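Local coordinates for protein pyoverdine synthetase F (Pseudomonas aeruginosa PAO1, PDB 6CUL) that is probably a biosynthetic enzyme, built on a Rossmann-like alpha/beta core sheet, at residues Arg111-Pro114 and Pro118-Val121; Val58-Asp63 and Tyr76-Arg81. One frame throughout, in Å; residues are numbered along the deposited sequence.

Contact 1: residues Arg111-Pro114 and Pro118-Val121; sequences RRYP and PEHV
Tyr113 and Glu119 show how a loop can lean on the first turn of the helix that follows it. Starting from the backbone, Tyr113 CB rests against the chain of His120, 3.9 Å from His120 N. With CG anti to its own carbonyl carbon (chi1 -71°), the ring is carried out under Glu119, and CG and CD1 come in beneath Glu119 CB, CD1 at 3.6 Å. The methylene hovers 3.5 Å above the ring centroid, 5° from the normal, a nearly axial CH-pi contact. Farther out, CE1 also meets Glu119 CG at 4.0 Å, and CZ touches the same two carbons. It is thus the aliphatic stem of the glutamate, bent at chi2, that does the packing.

Next along the helix, His120 brings CD2 to 3.3 Å from Tyr113 O, and the edge of its imidazole to Arg111 CA. The guanidinium of Arg111 has its partner elsewhere, NH2 forming a salt bridge with Asp69. Thr117 OG1, hydrogen-bonded to both Pro114 O and His120 N, ties the turn to the helix start. This is a compact loop-to-helix junction at the protein surface, and Arg112, Tyr113 and Pro114 belong to the pocket of the bound ligand FGD.

Contact 2: residues Val58-Asp63 and Tyr76-Arg81; sequences VIYDDD and YGFAYR
The side chains of Tyr60 and Phe78 cross at about a right angle and meet edge to edge, their ring planes roughly 50° apart. Phe78 CD1 lies near the plane of the tyrosine ring, at its edge, 3.8 Å from Tyr60 OH, and that hydroxyl in turn lies near the plane of the phenylalanine. The closest purely carbon approach of the pair is Tyr60 CE2 to Phe78 CD1 at 4.2 Å. Tyr60 reaches this spot because its CG sits between the backbone N and the carbonyl carbon (chi1 82°), which lifts the ring off the end of strand 55-60 toward the loop.

Phe78 then continues past the tyrosine to the turn beyond the strand. Its CE1 comes obliquely to Asp62 CB at 3.5 Å, so the aspartate meets the ring through its methylene. The Asp62 carboxylate is engaged elsewhere: OD1 accepts from Leu12 N and OD2 forms a salt bridge with Arg13. Gln70 of helix 67-72 and Ile73 also touch Phe78.

No hydrogen bond joins the two segments. The contact is therefore held by van der Waals packing of the Phe78 ring edge near the Tyr60 hydroxyl and of its CE1 on the Asp62 methylene, while the pairing of the acidic groups with other parts of the chain probably helps to hold the 61-63 turn, and with it that methylene, in place.

In the fold
From the N terminus, the chain enters contact 2 at the end of strand 55-60, passes through helix 67-72, and returns at 76-81 to close that loop. It then runs on to edge strand 103-105 of the main sheet. Contact 1 follows, closing a much shorter turn of three residues between 111-114 and the start of helix 118-136. The two lie in series, neither nested nor crossed, with centres about 21 Å apart. They nevertheless meet through a salt bridge, Arg112 NH2 to Asp63 OD2 at 2.9 Å, which ties the loop after strand 103-105 to the turn after its neighbouring parallel strand, 55-60.

Contact 1: residues Arg111-Pro114 and Pro118-Val121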
ATOM      1  N   ARG A 111      -0.780   3.726  19.334  1.00 41.94           N
ATOM      2  CA  ARG A 111      -0.333   2.368  19.410  1.00 36.91           C
ATOM      3  C   ARG A 111       0.603   2.078  20.614  1.00 39.29           C
ATOM      4  O   ARG A 111       0.715   0.977  20.965  1.00 39.12           O
ATOM      5  CB  ARG A 111       0.258   1.921  18.090  1.00 39.78           C
ATOM      6  CG  ARG A 111      -0.714   1.657  16.979  1.00 25.88           C
ATOM      7  CD  ARG A 111      -0.029   1.247  15.731  1.00 25.36           C
ATOM      8  NE  ARG A 111       0.953   2.195  15.285  1.00 29.51           N
ATOM      9  CZ  ARG A 111       2.216   1.963  15.049  1.00 22.45           C
ATOM     10  NH1 ARG A 111       2.710   0.813  15.190  1.00 22.67           N
ATOM     11  NH2 ARG A 111       2.957   2.919  14.635  1.00 35.14           N
ATOM     12  N   ARG A 112       1.189   3.085  21.228  1.00 41.48           N
ATOM     13  CA  ARG A 112       2.023   2.937  22.399  1.00 35.14           C
ATOM     14  C   ARG A 112       1.211   2.348  23.522  1.00 32.37           C
ATOM     15  O   ARG A 112       1.677   1.556  24.209  1.00 30.33           O
ATOM     16  CB  ARG A 112       2.578   4.286  22.828  1.00 30.50           C
ATOM     17  CG  ARG A 112       3.491   4.986  21.851  1.00 25.83           C
ATOM     18  CD  ARG A 112       3.779   6.425  22.191  1.00 33.33           C
ATOM     19  NE  ARG A 112       4.247   7.224  21.090  1.00 26.79           N
ATOM     20  CZ  ARG A 112       4.934   8.340  21.199  1.00 14.87           C
ATOM     21  NH1 ARG A 112       5.276   8.797  22.337  1.00 15.66           N
ATOM     22  NH2 ARG A 112       5.284   8.976  20.156  1.00 14.08           N
ATOM     23  N   TYR A 113      -0.003   2.780  23.691  1.00 46.23           N
ATOM     24  CA  TYR A 113      -0.886   2.218  24.663  1.00 36.61           C
ATOM     25  C   TYR A 113      -1.380   0.861  24.189  1.00 30.25           C
ATOM     26  O   TYR A 113      -1.448   0.637  23.050  1.00 33.78           O
ATOM     27  CB  TYR A 113      -2.105   3.104  24.807  1.00 34.15           C
ATOM     28  CG  TYR A 113      -1.869   4.408  25.472  1.00 35.16           C
ATOM     29  CD1 TYR A 113      -1.768   4.489  26.818  1.00 31.08           C
ATOM     30  CD2 TYR A 113      -1.778   5.575  24.749  1.00 34.75           C
ATOM     31  CE1 TYR A 113      -1.554   5.691  27.440  1.00 36.33           C
ATOM     32  CE2 TYR A 113      -1.569   6.779  25.368  1.00 37.10           C
ATOM     33  CZ  TYR A 113      -1.453   6.836  26.726  1.00 43.15           C
ATOM     34  OH  TYR A 113      -1.249   8.006  27.365  1.00 38.96           O
ATOM     35  N   PRO A 114      -1.774  -0.045  25.083  1.00 44.31           N
ATOM     36  CA  PRO A 114      -2.326  -1.349  24.729  1.00 45.67           C
ATOM     37  C   PRO A 114      -3.587  -1.292  23.934  1.00 47.68           C
ATOM     38  O   PRO A 114      -4.258  -0.314  23.960  1.00 48.75           O
ATOM     39  CB  PRO A 114      -2.593  -1.989  26.035  1.00 36.21           C
ATOM     40  CG  PRO A 114      -1.695  -1.335  26.951  1.00 40.90           C
ATOM     41  CD  PRO A 114      -0.999  -0.200  26.292  1.00 43.65           C
ATOM     42  N   PRO A 118      -8.868   2.503  26.792  1.00 26.31           N
ATOM     43  CA  PRO A 118      -9.496   3.745  26.478  1.00 24.36           C
ATOM     44  C   PRO A 118      -8.527   4.688  25.862  1.00 34.96           C
ATOM     45  O   PRO A 118      -8.930   5.317  24.936  1.00 39.70           O
ATOM     46  CB  PRO A 118      -9.951   4.240  27.808  1.00 29.58           C
ATOM     47  CG  PRO A 118      -9.886   3.138  28.696  1.00 20.01           C
ATOM     48  CD  PRO A 118      -8.814   2.302  28.217  1.00 28.24           C
ATOM     49  N   GLU A 119      -7.314   4.797  26.359  1.00 32.26           N
ATOM     50  CA  GLU A 119      -6.336   5.658  25.736  1.00 33.08           C
ATOM     51  C   GLU A 119      -5.957   5.239  24.297  1.00 34.20           C
ATOM     52  O   GLU A 119      -5.740   6.082  23.483  1.00 36.86           O
ATOM     53  CB  GLU A 119      -5.121   5.860  26.596  1.00 38.10           C
ATOM     54  CG  GLU A 119      -5.439   6.647  27.789  1.00 37.15           C
ATOM     55  CD  GLU A 119      -5.847   5.805  28.941  1.00 25.26           C
ATOM     56  OE1 GLU A 119      -5.800   4.621  28.832  1.00 22.39           O
ATOM     57  OE2 GLU A 119      -6.203   6.361  29.962  1.00 24.56           O
ATOM     58  N   HIS A 120      -5.860   3.964  24.035  1.00 30.05           N
ATOM     59  CA  HIS A 120      -5.583   3.503  22.724  1.00 28.03           C
ATOM     60  C   HIS A 120      -6.661   3.944  21.762  1.00 29.32           C
ATOM     61  O   HIS A 120      -6.374   4.442  20.719  1.00 32.98           O
ATOM     62  CB  HIS A 120      -5.440   1.979  22.736  1.00 31.26           C
ATOM     63  CG  HIS A 120      -4.996   1.378  21.440  1.00 40.54           C
ATOM     64  ND1 HIS A 120      -5.857   0.791  20.558  1.00 39.97           N
ATOM     65  CD2 HIS A 120      -3.784   1.298  20.882  1.00 40.05           C
ATOM     66  CE1 HIS A 120      -5.184   0.342  19.534  1.00 36.87           C
ATOM     67  NE2 HIS A 120      -3.926   0.648  19.702  1.00 36.11           N
ATOM     68  N   VAL A 121      -7.889   3.746  22.130  1.00 34.58           N
ATOM     69  CA  VAL A 121      -8.949   4.165  21.311  1.00 32.00           C
ATOM     70  C   VAL A 121      -9.079   5.664  21.198  1.00 32.60           C
ATOM     71  O   VAL A 121      -9.224   6.130  20.125  1.00 33.43           O
ATOM     72  CB  VAL A 121     -10.212   3.511  21.741  1.00 30.48           C
ATOM     73  CG1 VAL A 121     -11.307   3.812  20.787  1.00 34.64           C
ATOM     74  CG2 VAL A 121      -9.975   2.065  21.799  1.00 33.86           C
TER

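Contact 2: residues Val58-Asp63 and Tyr76-Arg81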
ATOM      1  N   VAL A  58       2.875  13.067   1.125  1.00 44.12           N
ATOM      2  CA  VAL A  58       3.177  11.651   1.250  1.00 46.50           C
ATOM      3  C   VAL A  58       3.272  11.321   2.738  1.00 44.36           C
ATOM      4  O   VAL A  58       4.320  11.272   3.299  1.00 48.94           O
ATOM      5  CB  VAL A  58       4.494  11.224   0.522  1.00 37.73           C
ATOM      6  CG1 VAL A  58       4.767   9.761   0.730  1.00 45.81           C
ATOM      7  CG2 VAL A  58       4.446  11.507  -0.963  1.00 29.76           C
ATOM      8  N   ILE A  59       2.137  11.121   3.334  1.00 31.74           N
ATOM      9  CA  ILE A  59       1.980  10.809   4.707  1.00 32.17           C
ATOM     10  C   ILE A  59       2.396   9.379   5.109  1.00 33.16           C
ATOM     11  O   ILE A  59       2.249   8.475   4.398  1.00 38.68           O
ATOM     12  CB  ILE A  59       0.526  11.122   5.095  1.00 33.34           C
ATOM     13  CG1 ILE A  59       0.121  12.513   4.592  1.00 41.50           C
ATOM     14  CG2 ILE A  59       0.312  11.039   6.585  1.00 40.47           C
ATOM     15  CD1 ILE A  59      -1.317  12.731   4.343  1.00 34.54           C
ATOM     16  N   TYR A  60       2.994   9.239   6.249  1.00 40.17           N
ATOM     17  CA  TYR A  60       3.401   7.963   6.740  1.00 39.06           C
ATOM     18  C   TYR A  60       3.060   7.964   8.225  1.00 36.28           C
ATOM     19  O   TYR A  60       3.183   8.942   8.854  1.00 43.81           O
ATOM     20  CB  TYR A  60       4.861   7.701   6.393  1.00 35.39           C
ATOM     21  CG  TYR A  60       5.803   8.304   7.284  1.00 38.60           C
ATOM     22  CD1 TYR A  60       6.182   9.607   7.186  1.00 38.97           C
ATOM     23  CD2 TYR A  60       6.300   7.577   8.281  1.00 41.20           C
ATOM     24  CE1 TYR A  60       7.055  10.118   8.099  1.00 43.11           C
ATOM     25  CE2 TYR A  60       7.172   8.067   9.185  1.00 37.05           C
ATOM     26  CZ  TYR A  60       7.546   9.317   9.083  1.00 41.52           C
ATOM     27  OH  TYR A  60       8.397   9.692  10.018  1.00 55.36           O
ATOM     28  N   ASP A  61       2.601   6.882   8.766  1.00 29.65           N
ATOM     29  CA  ASP A  61       2.247   6.879  10.134  1.00 36.70           C
ATOM     30  C   ASP A  61       3.209   6.368  11.185  1.00 36.49           C
ATOM     31  O   ASP A  61       2.867   6.397  12.305  1.00 33.68           O
ATOM     32  CB  ASP A  61       0.996   6.066  10.285  1.00 38.42           C
ATOM     33  CG  ASP A  61       1.259   4.639  10.410  1.00 35.01           C
ATOM     34  OD1 ASP A  61       1.889   4.069   9.585  1.00 32.89           O
ATOM     35  OD2 ASP A  61       0.804   4.079  11.324  1.00 29.29           O
ATOM     36  N   ASP A  62       4.392   5.968  10.828  1.00 28.40           N
ATOM     37  CA  ASP A  62       5.263   5.372  11.793  1.00 27.22           C
ATOM     38  C   ASP A  62       5.738   6.296  12.879  1.00 40.66           C
ATOM     39  O   ASP A  62       5.804   7.458  12.674  1.00 43.50           O
ATOM     40  CB  ASP A  62       6.460   4.807  11.088  1.00 35.23           C
ATOM     41  CG  ASP A  62       6.122   4.101   9.850  1.00 32.91           C
ATOM     42  OD1 ASP A  62       5.677   4.690   8.903  1.00 29.39           O
ATOM     43  OD2 ASP A  62       6.325   2.937   9.823  1.00 31.92           O
ATOM     44  N   ASP A  63       6.026   5.794  14.049  1.00 44.95           N
ATOM     45  CA  ASP A  63       6.585   6.698  15.021  1.00 44.25           C
ATOM     46  C   ASP A  63       7.915   6.239  15.593  1.00 40.07           C
ATOM     47  O   ASP A  63       8.022   5.168  16.044  1.00 43.58           O
ATOM     48  CB  ASP A  63       5.597   7.071  16.134  1.00 50.45           C
ATOM     49  CG  ASP A  63       6.210   7.998  17.142  1.00 42.93           C
ATOM     50  OD1 ASP A  63       6.380   9.205  16.950  1.00 26.67           O
ATOM     51  OD2 ASP A  63       6.681   7.440  18.074  1.00 33.62           O
ATOM     52  N   TYR A  76      16.140   0.776   6.937  1.00 42.54           N
ATOM     53  CA  TYR A  76      15.877   2.035   6.325  1.00 40.10           C
ATOM     54  C   TYR A  76      16.121   3.186   7.214  1.00 40.05           C
ATOM     55  O   TYR A  76      16.882   3.995   6.917  1.00 41.23           O
ATOM     56  CB  TYR A  76      14.424   2.101   5.911  1.00 34.07           C
ATOM     57  CG  TYR A  76      14.126   1.228   4.781  1.00 37.23           C
ATOM     58  CD1 TYR A  76      13.805  -0.062   4.961  1.00 31.09           C
ATOM     59  CD2 TYR A  76      14.217   1.668   3.532  1.00 43.36           C
ATOM     60  CE1 TYR A  76      13.555  -0.867   3.901  1.00 31.17           C
ATOM     61  CE2 TYR A  76      13.959   0.856   2.493  1.00 32.15           C
ATOM     62  CZ  TYR A  76      13.636  -0.407   2.701  1.00 22.46           C
ATOM     63  OH  TYR A  76      13.409  -1.183   1.673  1.00 20.92           O
ATOM     64  N   GLY A  77      15.488   3.188   8.339  1.00 40.30           N
ATOM     65  CA  GLY A  77      15.598   4.277   9.217  1.00 37.27           C
ATOM     66  C   GLY A  77      14.466   5.227   8.975  1.00 42.68           C
ATOM     67  O   GLY A  77      13.970   5.310   7.942  1.00 42.09           O
ATOM     68  N   PHE A  78      14.074   5.972   9.969  1.00 41.00           N
ATOM     69  CA  PHE A  78      12.975   6.877   9.852  1.00 43.12           C
ATOM     70  C   PHE A  78      13.136   7.980   8.822  1.00 59.19           C
ATOM     71  O   PHE A  78      12.183   8.319   8.224  1.00 54.00           O
ATOM     72  CB  PHE A  78      12.643   7.442  11.199  1.00 46.59           C
ATOM     73  CG  PHE A  78      11.638   6.658  11.922  1.00 46.67           C
ATOM     74  CD1 PHE A  78      10.348   6.860  11.690  1.00 47.93           C
ATOM     75  CD2 PHE A  78      12.008   5.695  12.807  1.00 45.14           C
ATOM     76  CE1 PHE A  78       9.415   6.134  12.348  1.00 43.16           C
ATOM     77  CE2 PHE A  78      11.069   4.950  13.460  1.00 37.48           C
ATOM     78  CZ  PHE A  78       9.778   5.193  13.240  1.00 37.24           C
ATOM     79  N   ALA A  79      14.350   8.492   8.604  1.00 68.40           N
ATOM     80  CA  ALA A  79      14.634   9.496   7.571  1.00 66.33           C
ATOM     81  C   ALA A  79      15.842   9.053   6.756  1.00 56.43           C
ATOM     82  O   ALA A  79      16.543   8.204   7.185  1.00 50.74           O
ATOM     83  CB  ALA A  79      14.840  10.844   8.162  1.00 60.30           C
ATOM     84  N   TYR A  80      16.088   9.603   5.582  1.00 61.65           N
ATOM     85  CA  TYR A  80      17.195   9.082   4.786  1.00 63.59           C
ATOM     86  C   TYR A  80      18.583   9.323   5.363  1.00 71.36           C
ATOM     87  O   TYR A  80      18.919  10.437   5.668  1.00 65.05           O
ATOM     88  CB  TYR A  80      17.165   9.653   3.394  1.00 54.04           C
ATOM     89  CG  TYR A  80      18.260   9.158   2.511  1.00 68.21           C
ATOM     90  CD1 TYR A  80      18.437   7.813   2.261  1.00 65.93           C
ATOM     91  CD2 TYR A  80      19.131  10.036   1.893  1.00 67.48           C
ATOM     92  CE1 TYR A  80      19.423   7.364   1.393  1.00 61.42           C
ATOM     93  CE2 TYR A  80      20.133   9.587   1.058  1.00 58.88           C
ATOM     94  CZ  TYR A  80      20.274   8.262   0.812  1.00 54.02           C
ATOM     95  OH  TYR A  80      21.234   7.854  -0.015  1.00 56.02           O
ATOM     96  N   ARG A  81      19.363   8.270   5.442  1.00 67.80           N
ATOM     97  CA  ARG A  81      20.722   8.331   5.888  1.00 72.61           C
ATOM     98  C   ARG A  81      21.559   8.532   4.641  1.00 72.76           C
ATOM     99  O   ARG A  81      21.208   8.047   3.596  1.00 62.40           O
ATOM    100  CB  ARG A  81      21.100   7.018   6.548  1.00 65.53           C
ATOM    101  CG  ARG A  81      20.319   6.659   7.783  1.00 50.76           C
ATOM    102  CD  ARG A  81      20.625   5.256   8.193  1.00 54.63           C
ATOM    103  NE  ARG A  81      20.361   4.404   7.068  1.00 62.64           N
ATOM    104  CZ  ARG A  81      20.224   3.100   7.099  1.00 59.58           C
ATOM    105  NH1 ARG A  81      20.339   2.420   8.208  1.00 48.80           N
ATOM    106  NH2 ARG A  81      19.946   2.493   5.986  1.00 50.81           N
TER